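Local coordinates for protein predicted protease of the collagenase family (PDB 5D88) that probably acts as a peptidase of the U32 family, built on a TIM barrel, and binds zinc where two copies of the chain meet, at residues 83-88 with 138-143; 54-59 with 202-207; 159-164 with 185-190. One frame throughout, in Å; residues are numbered along the deposited sequence.

Contact 1. Residues 83-88 with 138-143; sequences LMDFTC and VVSHTA. With ZN (zinc ion), chain B; ACT (acetate ion), chain C.
At the C-terminal end of a TIM barrel, where the loops that follow the strands gather, the loop after strand 79-83 meets the turn that follows strand 136-139. D85 carries the meeting. Its CG sits in the crowded position between backbone N and carbonyl carbon (chi1 66°), which turns the carboxylate toward S140. There D85 OD2 accepts from S140 OG at 2.7 Å through its anti lone pair, the one away from OD1. The same OG, held anti to its own backbone N, accepts from T142 N along an almost straight line (177°), so an ST turn fixes the hydroxyl that grips the aspartate. T142 crosses D85 at about a right angle, and its OG1 lies 3.2 Å from D85 O and 3.3 Å from D85 OD2, one proton for two acceptors. With T55 OG1 on OD2 and A54 N on OD1, the buried carboxylate is well supplied with partners, which would probably favour its charged form. T87 adds its methyl, CG2, 3.6 Å from T142 O, while its hydroxyl bonds to N205. Beyond it the loop reaches the zinc site shared with the second subunit, where C88 SG, anti to its backbone N, binds the metal at 2.3 Å.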
loop_
_atom_site.group_PDB
_atom_site.type_symbol
_atom_site.label_atom_id
_atom_site.label_comp_id
_atom_site.label_asym_id
_atom_site.label_seq_id
_atom_site.Cartn_x
_atom_site.Cartn_y
_atom_site.Cartn_z
ATOM N N LEU A 83 16.000 0.435 10.509
ATOM C CA LEU A 83 14.950 0.130 9.544
ATOM C C LEU A 83 13.612 0.178 10.268
ATOM O O LEU A 83 13.320 -0.670 11.122
ATOM C CB LEU A 83 15.187 -1.233 8.895
ATOM C CG LEU A 83 14.186 -1.705 7.839
ATOM C CD1 LEU A 83 14.222 -0.790 6.601
ATOM C CD2 LEU A 83 14.500 -3.120 7.446
ATOM N N MET A 84 12.810 1.177 9.919
ATOM C CA MET A 84 11.500 1.438 10.526
ATOM C C MET A 84 10.559 1.804 9.382
ATOM O O MET A 84 9.987 2.886 9.325
ATOM C CB MET A 84 11.573 2.558 11.567
ATOM C CG MET A 84 10.328 2.640 12.423
ATOM S SD MET A 84 10.493 3.874 13.712
ATOM C CE MET A 84 10.604 5.298 12.690
ATOM N N ASP A 85 10.410 0.881 8.426
ATOM C CA ASP A 85 9.803 1.214 7.145
ATOM C C ASP A 85 8.384 0.693 7.006
ATOM O O ASP A 85 7.946 0.394 5.898
ATOM C CB ASP A 85 10.668 0.737 5.981
ATOM C CG ASP A 85 10.778 -0.769 5.872
ATOM O OD1 ASP A 85 10.424 -1.500 6.793
ATOM O OD2 ASP A 85 11.246 -1.223 4.817
ATOM N N PHE A 86 7.639 0.649 8.103
ATOM C CA PHE A 86 6.222 0.337 8.033
ATOM C C PHE A 86 5.516 1.159 6.964
ATOM O O PHE A 86 5.804 2.347 6.765
ATOM C CB PHE A 86 5.539 0.554 9.393
ATOM C CG PHE A 86 5.603 1.957 9.918
ATOM C CD1 PHE A 86 4.675 2.900 9.510
ATOM C CD2 PHE A 86 6.564 2.312 10.854
ATOM C CE1 PHE A 86 4.703 4.162 10.011
ATOM C CE2 PHE A 86 6.604 3.586 11.379
ATOM C CZ PHE A 86 5.674 4.521 10.951
ATOM N N THR A 87 4.559 0.520 6.286
ATOM C CA THR A 87 3.750 1.196 5.286
ATOM C C THR A 87 2.385 1.592 5.810
ATOM O O THR A 87 1.614 2.241 5.085
ATOM C CB THR A 87 3.615 0.317 4.037
ATOM O OG1 THR A 87 3.166 -1.002 4.388
ATOM C CG2 THR A 87 4.966 0.248 3.328
ATOM N N CYS A 88 2.074 1.224 7.054
ATOM C CA CYS A 88 0.816 1.568 7.700
ATOM C C CYS A 88 1.035 1.579 9.204
ATOM O O CYS A 88 1.680 0.677 9.741
ATOM C CB CYS A 88 -0.304 0.582 7.344
ATOM S SG CYS A 88 -1.931 1.157 7.891
ATOM N N VAL A 138 16.373 8.072 4.829
ATOM C CA VAL A 138 16.421 7.135 3.704
ATOM C C VAL A 138 15.002 6.648 3.438
ATOM O O VAL A 138 14.343 6.114 4.338
ATOM C CB VAL A 138 17.334 5.938 4.001
ATOM C CG1 VAL A 138 17.410 4.998 2.795
ATOM C CG2 VAL A 138 18.705 6.386 4.416
ATOM N N VAL A 139 14.534 6.811 2.206
ATOM C CA VAL A 139 13.248 6.247 1.813
ATOM C C VAL A 139 13.453 4.785 1.431
ATOM O O VAL A 139 14.224 4.461 0.515
ATOM C CB VAL A 139 12.618 7.027 0.662
ATOM C CG1 VAL A 139 11.299 6.373 0.253
ATOM C CG2 VAL A 139 12.395 8.486 1.070
ATOM N N SER A 140 12.748 3.907 2.127
ATOM C CA SER A 140 12.827 2.477 1.894
ATOM C C SER A 140 12.277 2.097 0.530
ATOM O O SER A 140 11.381 2.738 -0.004
ATOM C CB SER A 140 12.024 1.732 2.964
ATOM O OG SER A 140 12.212 0.320 2.851
ATOM N N HIS A 141 12.792 0.985 -0.007
ATOM C CA HIS A 141 12.182 0.385 -1.180
ATOM C C HIS A 141 10.725 -0.000 -0.941
ATOM O O HIS A 141 9.979 -0.145 -1.908
ATOM C CB HIS A 141 13.002 -0.833 -1.619
ATOM C CG HIS A 141 12.788 -2.035 -0.770
ATOM N ND1 HIS A 141 13.386 -2.189 0.462
ATOM C CD2 HIS A 141 12.018 -3.131 -0.959
ATOM C CE1 HIS A 141 12.971 -3.314 1.009
ATOM N NE2 HIS A 141 12.156 -3.915 0.160
ATOM N N THR A 142 10.282 -0.154 0.317
ATOM C CA THR A 142 8.874 -0.498 0.525
ATOM C C THR A 142 7.923 0.656 0.219
ATOM O O THR A 142 6.709 0.436 0.163
ATOM C CB THR A 142 8.633 -0.962 1.952
ATOM O OG1 THR A 142 8.979 0.108 2.843
ATOM C CG2 THR A 142 9.470 -2.226 2.254
ATOM N N ALA A 143 8.441 1.867 0.018
ATOM C CA ALA A 143 7.611 2.963 -0.452
ATOM C C ALA A 143 7.337 2.901 -1.956
ATOM O O ALA A 143 6.540 3.706 -2.463
ATOM C CB ALA A 143 8.267 4.295 -0.104
HETATM ZN ZN ZN B . -2.865 -0.810 8.532
HETATM C C ACT C . 11.101 -7.209 0.972
HETATM O O ACT C . 11.300 -6.545 -0.074
HETATM O OXT ACT C . 10.132 -6.849 1.681
HETATM C CH3 ACT C . 11.957 -8.392 1.334
#

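Contact 2. Residues 54-59 with 202-207; sequences ATLLPR and FERNLF. With ACT (acetate ion), chain C.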
loop_
_atom_site.group_PDB
_atom_site.type_symbol
_atom_site.label_atom_id
_atom_site.label_comp_id
_atom_site.label_asym_id
_atom_site.label_seq_id
_atom_site.Cartn_x
_atom_site.Cartn_y
_atom_site.Cartn_z
ATOM N N ALA A 54 8.078 -3.029 7.489
ATOM C CA ALA A 54 7.361 -3.612 6.354
ATOM C C ALA A 54 8.203 -4.590 5.551
ATOM O O ALA A 54 7.656 -5.484 4.893
ATOM C CB ALA A 54 6.871 -2.505 5.420
ATOM N N THR A 55 9.516 -4.416 5.545
ATOM C CA THR A 55 10.382 -5.344 4.831
ATOM C C THR A 55 10.166 -6.745 5.387
ATOM O O THR A 55 10.068 -6.931 6.602
ATOM C CB THR A 55 11.840 -4.905 4.977
ATOM O OG1 THR A 55 12.063 -3.706 4.213
ATOM C CG2 THR A 55 12.799 -5.933 4.448
ATOM N N LEU A 56 10.063 -7.718 4.483
ATOM C CA LEU A 56 9.704 -9.099 4.815
ATOM C C LEU A 56 10.974 -9.900 5.077
ATOM O O LEU A 56 11.736 -10.208 4.144
ATOM C CB LEU A 56 8.886 -9.725 3.688
ATOM C CG LEU A 56 7.595 -9.002 3.283
ATOM C CD1 LEU A 56 6.884 -9.700 2.139
ATOM C CD2 LEU A 56 6.651 -8.846 4.474
ATOM N N LEU A 57 11.165 -10.300 6.326
ATOM C CA LEU A 57 12.396 -10.922 6.778
ATOM C C LEU A 57 12.163 -12.288 7.395
ATOM O O LEU A 57 11.051 -12.600 7.831
ATOM C CB LEU A 57 13.093 -10.040 7.816
ATOM C CG LEU A 57 13.433 -8.659 7.291
ATOM C CD1 LEU A 57 14.046 -7.835 8.411
ATOM C CD2 LEU A 57 14.367 -8.746 6.079
ATOM N N PRO A 58 13.215 -13.118 7.463
ATOM C CA PRO A 58 13.121 -14.422 8.154
ATOM C C PRO A 58 12.999 -14.318 9.659
ATOM O O PRO A 58 12.509 -15.252 10.303
ATOM C CB PRO A 58 14.442 -15.115 7.793
ATOM C CG PRO A 58 15.133 -14.277 6.837
ATOM C CD PRO A 58 14.521 -12.913 6.822
ATOM N N ARG A 59 13.507 -13.242 10.241
ATOM C CA ARG A 59 13.456 -13.047 11.680
ATOM C C ARG A 59 13.646 -11.566 11.939
ATOM O O ARG A 59 14.262 -10.858 11.139
ATOM C CB ARG A 59 14.513 -13.860 12.437
ATOM C CG ARG A 59 15.931 -13.256 12.450
ATOM C CD ARG A 59 16.842 -13.900 13.522
ATOM N NE ARG A 59 16.222 -13.907 14.850
ATOM C CZ ARG A 59 16.451 -13.032 15.836
ATOM N NH1 ARG A 59 17.310 -12.018 15.700
ATOM N NH2 ARG A 59 15.790 -13.173 16.982
ATOM N N PHE A 202 -0.030 -5.670 0.233
ATOM C CA PHE A 202 -0.895 -6.103 1.313
ATOM C C PHE A 202 -0.105 -6.860 2.372
ATOM O O PHE A 202 -0.363 -6.714 3.571
ATOM C CB PHE A 202 -2.017 -6.965 0.732
ATOM C CG PHE A 202 -2.812 -6.245 -0.325
ATOM C CD1 PHE A 202 -3.828 -5.375 0.043
ATOM C CD2 PHE A 202 -2.508 -6.393 -1.669
ATOM C CE1 PHE A 202 -4.546 -4.684 -0.907
ATOM C CE2 PHE A 202 -3.217 -5.690 -2.644
ATOM C CZ PHE A 202 -4.239 -4.836 -2.263
ATOM N N GLU A 203 0.854 -7.676 1.936
ATOM C CA GLU A 203 1.637 -8.465 2.874
ATOM C C GLU A 203 2.555 -7.579 3.704
ATOM O O GLU A 203 2.727 -7.813 4.906
ATOM C CB GLU A 203 2.420 -9.530 2.124
ATOM C CG GLU A 203 3.125 -10.514 3.040
ATOM C CD GLU A 203 3.771 -11.651 2.289
ATOM O OE1 GLU A 203 4.126 -11.471 1.108
ATOM O OE2 GLU A 203 3.931 -12.729 2.892
ATOM N N ARG A 204 3.125 -6.539 3.094
ATOM C CA ARG A 204 3.946 -5.603 3.851
ATOM C C ARG A 204 3.118 -4.769 4.816
ATOM O O ARG A 204 3.592 -4.454 5.909
ATOM C CB ARG A 204 4.715 -4.705 2.900
ATOM C CG ARG A 204 5.763 -5.431 2.112
ATOM C CD ARG A 204 6.503 -4.404 1.381
ATOM N NE ARG A 204 7.640 -4.919 0.659
ATOM C CZ ARG A 204 7.964 -4.519 -0.559
ATOM N NH1 ARG A 204 7.224 -3.614 -1.206
ATOM N NH2 ARG A 204 9.036 -5.014 -1.127
ATOM N N ASN A 205 1.876 -4.430 4.452
ATOM C CA ASN A 205 0.977 -3.799 5.416
ATOM C C ASN A 205 0.774 -4.710 6.619
ATOM O O ASN A 205 0.787 -4.254 7.769
ATOM C CB ASN A 205 -0.377 -3.489 4.765
ATOM C CG ASN A 205 -0.371 -2.237 3.882
ATOM O OD1 ASN A 205 0.539 -1.400 3.916
ATOM N ND2 ASN A 205 -1.454 -2.085 3.119
ATOM N N LEU A 206 0.565 -6.005 6.368
ATOM C CA LEU A 206 0.365 -6.966 7.447
ATOM C C LEU A 206 1.580 -7.019 8.367
ATOM O O LEU A 206 1.447 -6.946 9.590
ATOM C CB LEU A 206 0.080 -8.353 6.873
ATOM C CG LEU A 206 -0.140 -9.473 7.905
ATOM C CD1 LEU A 206 -1.401 -9.250 8.721
ATOM C CD2 LEU A 206 -0.149 -10.840 7.182
ATOM N N PHE A 207 2.778 -7.179 7.803
ATOM C CA PHE A 207 3.948 -7.256 8.675
ATOM C C PHE A 207 4.210 -5.929 9.397
ATOM O O PHE A 207 4.753 -5.929 10.503
ATOM C CB PHE A 207 5.177 -7.691 7.884
ATOM C CG PHE A 207 5.323 -9.164 7.763
ATOM C CD1 PHE A 207 4.490 -9.880 6.931
ATOM C CD2 PHE A 207 6.278 -9.838 8.507
ATOM C CE1 PHE A 207 4.620 -11.256 6.805
ATOM C CE2 PHE A 207 6.429 -11.231 8.394
ATOM C CZ PHE A 207 5.588 -11.941 7.547
HETATM C C ACT C . 11.101 -7.209 0.972
HETATM O O ACT C . 11.300 -6.545 -0.074
HETATM O OXT ACT C . 10.132 -6.849 1.681
HETATM C CH3 ACT C . 11.957 -8.392 1.334
#
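L56 lies across F207 at about a right angle, with one methyl, CD2, set over a face of the phenyl ring. This CH-pi contact places CD2 3.8 Å from the centroid of the F207 ring, 28° off the normal and displaced toward the CD1 rim. The other methyl, CD1, meets the flat end of E203, 3.4 Å from OE1. That carboxylate is held by R231 and R229, so the leucine rests on a group already fixed by salt bridges. R204 also crosses L56 at about a right angle. Its chain runs extended from CG to NE, passing A54 O, which approaches R204 CG to 3.4 Å, and presents its guanidinium edge-on to an acetate ion, probably from the crystallisation liquor. R204 NH2 donates to acetate O at 2.9 Å and to I193 O, whereas the bond from NE to OXT is weak. L56 N also donates a hydrogen bond to OXT, at 2.9 Å and 165°, and H141 and I193 are further partners of the ion. E203, R204 and F207 on helix 200-213 thus receive a single leucine from the loop after strand 43-47, a loop-on-helix packing beside a site that holds an acetate in the crystal, at the C-terminal end of the TIM barrel.

Contact 3. Residues 159-164 with 185-190; sequences ADVITV and ELRTAV
Strands 161-163 and 185-190 run parallel, their short axes 29° apart, and the join is tightest at its backbone. E185 O receives I162 N at 2.9 Å, R187 N reaches I162 O at 2.9 Å, and R187 O takes V164 N. On the face bearing V161, T163 and R187, packing is close. R187 is extended to CD, which lies 3.4 Å from T163 OG1, then turned at chi3 (-79°); a water joins that hydroxyl to R187 NH1, and the guanidinium is also bonded to Q81 and salt-bridged to E244. T163 OG1 also bonds to V139 O, and CG2 touches A189 CB at 4.1 Å. An alanine at T163 removes OG1 and CG2, and would probably lose the bond to V139 O, the water link to R187 and the packing on A189. The join loosens toward its N-terminal end, where E185 N to D160 O stretches to 3.2 Å, D160 is solvent-exposed and the end of E185 leads away to R23. On the other face I162 and L186 meet lightly, CB to CD2, and L186 packs against helix 172-181, the crossover of this beta-alpha-beta unit; strands 136-139 and 244-247 flank the pair in the barrel.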
loop_
_atom_site.group_PDB
_atom_site.type_symbol
_atom_site.label_atom_id
_atom_site.label_comp_id
_atom_site.label_asym_id
_atom_site.label_seq_id
_atom_site.Cartn_x
_atom_site.Cartn_y
_atom_site.Cartn_z
ATOM N N ALA A 159 13.688 13.735 2.047
ATOM C CA ALA A 159 14.560 12.580 1.917
ATOM C C ALA A 159 15.973 13.010 1.554
ATOM O O ALA A 159 16.174 13.924 0.751
ATOM C CB ALA A 159 14.026 11.611 0.860
ATOM N N ASP A 160 16.957 12.335 2.158
ATOM C CA ASP A 160 18.368 12.461 1.781
ATOM C C ASP A 160 18.798 11.404 0.776
ATOM O O ASP A 160 19.695 11.648 -0.047
ATOM C CB ASP A 160 19.253 12.329 3.022
ATOM C CG ASP A 160 19.015 13.444 4.038
ATOM O OD1 ASP A 160 19.026 14.625 3.628
ATOM O OD2 ASP A 160 18.837 13.139 5.240
ATOM N N VAL A 161 18.178 10.233 0.856
ATOM C CA VAL A 161 18.487 9.056 0.047
ATOM C C VAL A 161 17.160 8.422 -0.322
ATOM O O VAL A 161 16.275 8.306 0.533
ATOM C CB VAL A 161 19.338 8.036 0.833
ATOM C CG1 VAL A 161 19.652 6.813 0.003
ATOM C CG2 VAL A 161 20.583 8.672 1.369
ATOM N N ILE A 162 17.016 7.999 -1.574
ATOM C CA ILE A 162 15.825 7.287 -2.015
ATOM C C ILE A 162 16.245 5.925 -2.536
ATOM O O ILE A 162 17.103 5.830 -3.418
ATOM C CB ILE A 162 15.045 8.071 -3.075
ATOM C CG1 ILE A 162 14.467 9.343 -2.440
ATOM C CG2 ILE A 162 13.911 7.213 -3.618
ATOM C CD1 ILE A 162 13.751 10.267 -3.399
ATOM N N THR A 163 15.658 4.881 -1.971
ATOM C CA THR A 163 15.818 3.523 -2.472
ATOM C C THR A 163 14.754 3.310 -3.543
ATOM O O THR A 163 13.557 3.475 -3.272
ATOM C CB THR A 163 15.654 2.490 -1.351
ATOM O OG1 THR A 163 16.410 2.871 -0.202
ATOM C CG2 THR A 163 16.147 1.150 -1.799
ATOM N N VAL A 164 15.178 3.010 -4.766
ATOM C CA VAL A 164 14.198 2.798 -5.823
ATOM C C VAL A 164 13.488 1.464 -5.612
ATOM O O VAL A 164 13.998 0.532 -4.971
ATOM C CB VAL A 164 14.843 2.847 -7.216
ATOM C CG1 VAL A 164 15.522 4.187 -7.463
ATOM C CG2 VAL A 164 15.817 1.669 -7.403
ATOM N N GLU A 185 20.749 11.160 -3.072
ATOM C CA GLU A 185 21.448 9.927 -3.367
ATOM C C GLU A 185 20.434 8.846 -3.708
ATOM O O GLU A 185 19.334 8.803 -3.152
ATOM C CB GLU A 185 22.280 9.491 -2.159
ATOM C CG GLU A 185 23.271 10.527 -1.679
ATOM C CD GLU A 185 24.326 10.811 -2.698
ATOM O OE1 GLU A 185 25.114 9.894 -2.966
ATOM O OE2 GLU A 185 24.370 11.945 -3.230
ATOM N N LEU A 186 20.807 7.958 -4.619
ATOM C CA LEU A 186 19.948 6.833 -4.958
ATOM C C LEU A 186 20.560 5.525 -4.480
ATOM O O LEU A 186 21.743 5.245 -4.719
ATOM C CB LEU A 186 19.686 6.765 -6.454
ATOM C CG LEU A 186 18.978 7.984 -7.013
ATOM C CD1 LEU A 186 18.814 7.755 -8.486
ATOM C CD2 LEU A 186 17.623 8.229 -6.357
ATOM N N ARG A 187 19.727 4.718 -3.838
ATOM C CA ARG A 187 20.093 3.420 -3.302
ATOM C C ARG A 187 19.323 2.335 -4.034
ATOM O O ARG A 187 18.171 2.533 -4.439
ATOM C CB ARG A 187 19.770 3.365 -1.811
ATOM C CG ARG A 187 20.052 2.050 -1.107
ATOM C CD ARG A 187 19.639 2.109 0.375
ATOM N NE ARG A 187 20.616 2.792 1.206
ATOM C CZ ARG A 187 20.640 2.753 2.533
ATOM N NH1 ARG A 187 19.739 2.050 3.212
ATOM N NH2 ARG A 187 21.573 3.423 3.189
ATOM N N THR A 188 19.968 1.177 -4.176
ATOM C CA THR A 188 19.339 -0.025 -4.698
ATOM C C THR A 188 19.368 -1.110 -3.636
ATOM O O THR A 188 20.375 -1.285 -2.941
ATOM C CB THR A 188 20.054 -0.519 -5.964
ATOM O OG1 THR A 188 19.473 -1.749 -6.386
ATOM C CG2 THR A 188 21.541 -0.731 -5.720
ATOM N N ALA A 189 18.251 -1.812 -3.498
ATOM C CA ALA A 189 18.122 -2.928 -2.568
ATOM C C ALA A 189 18.227 -4.226 -3.338
ATOM O O ALA A 189 17.480 -4.430 -4.295
ATOM C CB ALA A 189 16.783 -2.879 -1.837
ATOM N N VAL A 190 19.138 -5.101 -2.910
ATOM C CA VAL A 190 19.389 -6.388 -3.565
ATOM C C VAL A 190 18.820 -7.511 -2.711
ATOM O O VAL A 190 19.176 -7.649 -1.536
ATOM C CB VAL A 190 20.890 -6.607 -3.792
ATOM C CG1 VAL A 190 21.136 -7.935 -4.506
ATOM C CG2 VAL A 190 21.475 -5.413 -4.555
HETATM O O HOH W 1 17.101 1.197 1.919
HETATM O O HOH W 2 16.108 -1.290 -5.159
#

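How the contacts relate
Read from the N terminus, residues 54-59, in the loop after strand 43-47, pair with helix 200-213 much later: contact 2 therefore closes the longest loop, and the other two contacts nest within it. Inside, contact 1 opens at 83-88 and closes at 138-143, before contact 3 opens at 159-164 and closes at 185-190, so these two stand in series and nothing crosses. Contacts 1 and 2 also touch where H141 packs on T55 and R204; both reach the acetate and the second subunit. Contact 1 meets contact 3 through the sheet, V139 bonding to V161 and T163. Contacts 2 and 3 do not touch. Together they tie barrel wall, strand-end loops and helix 200-213.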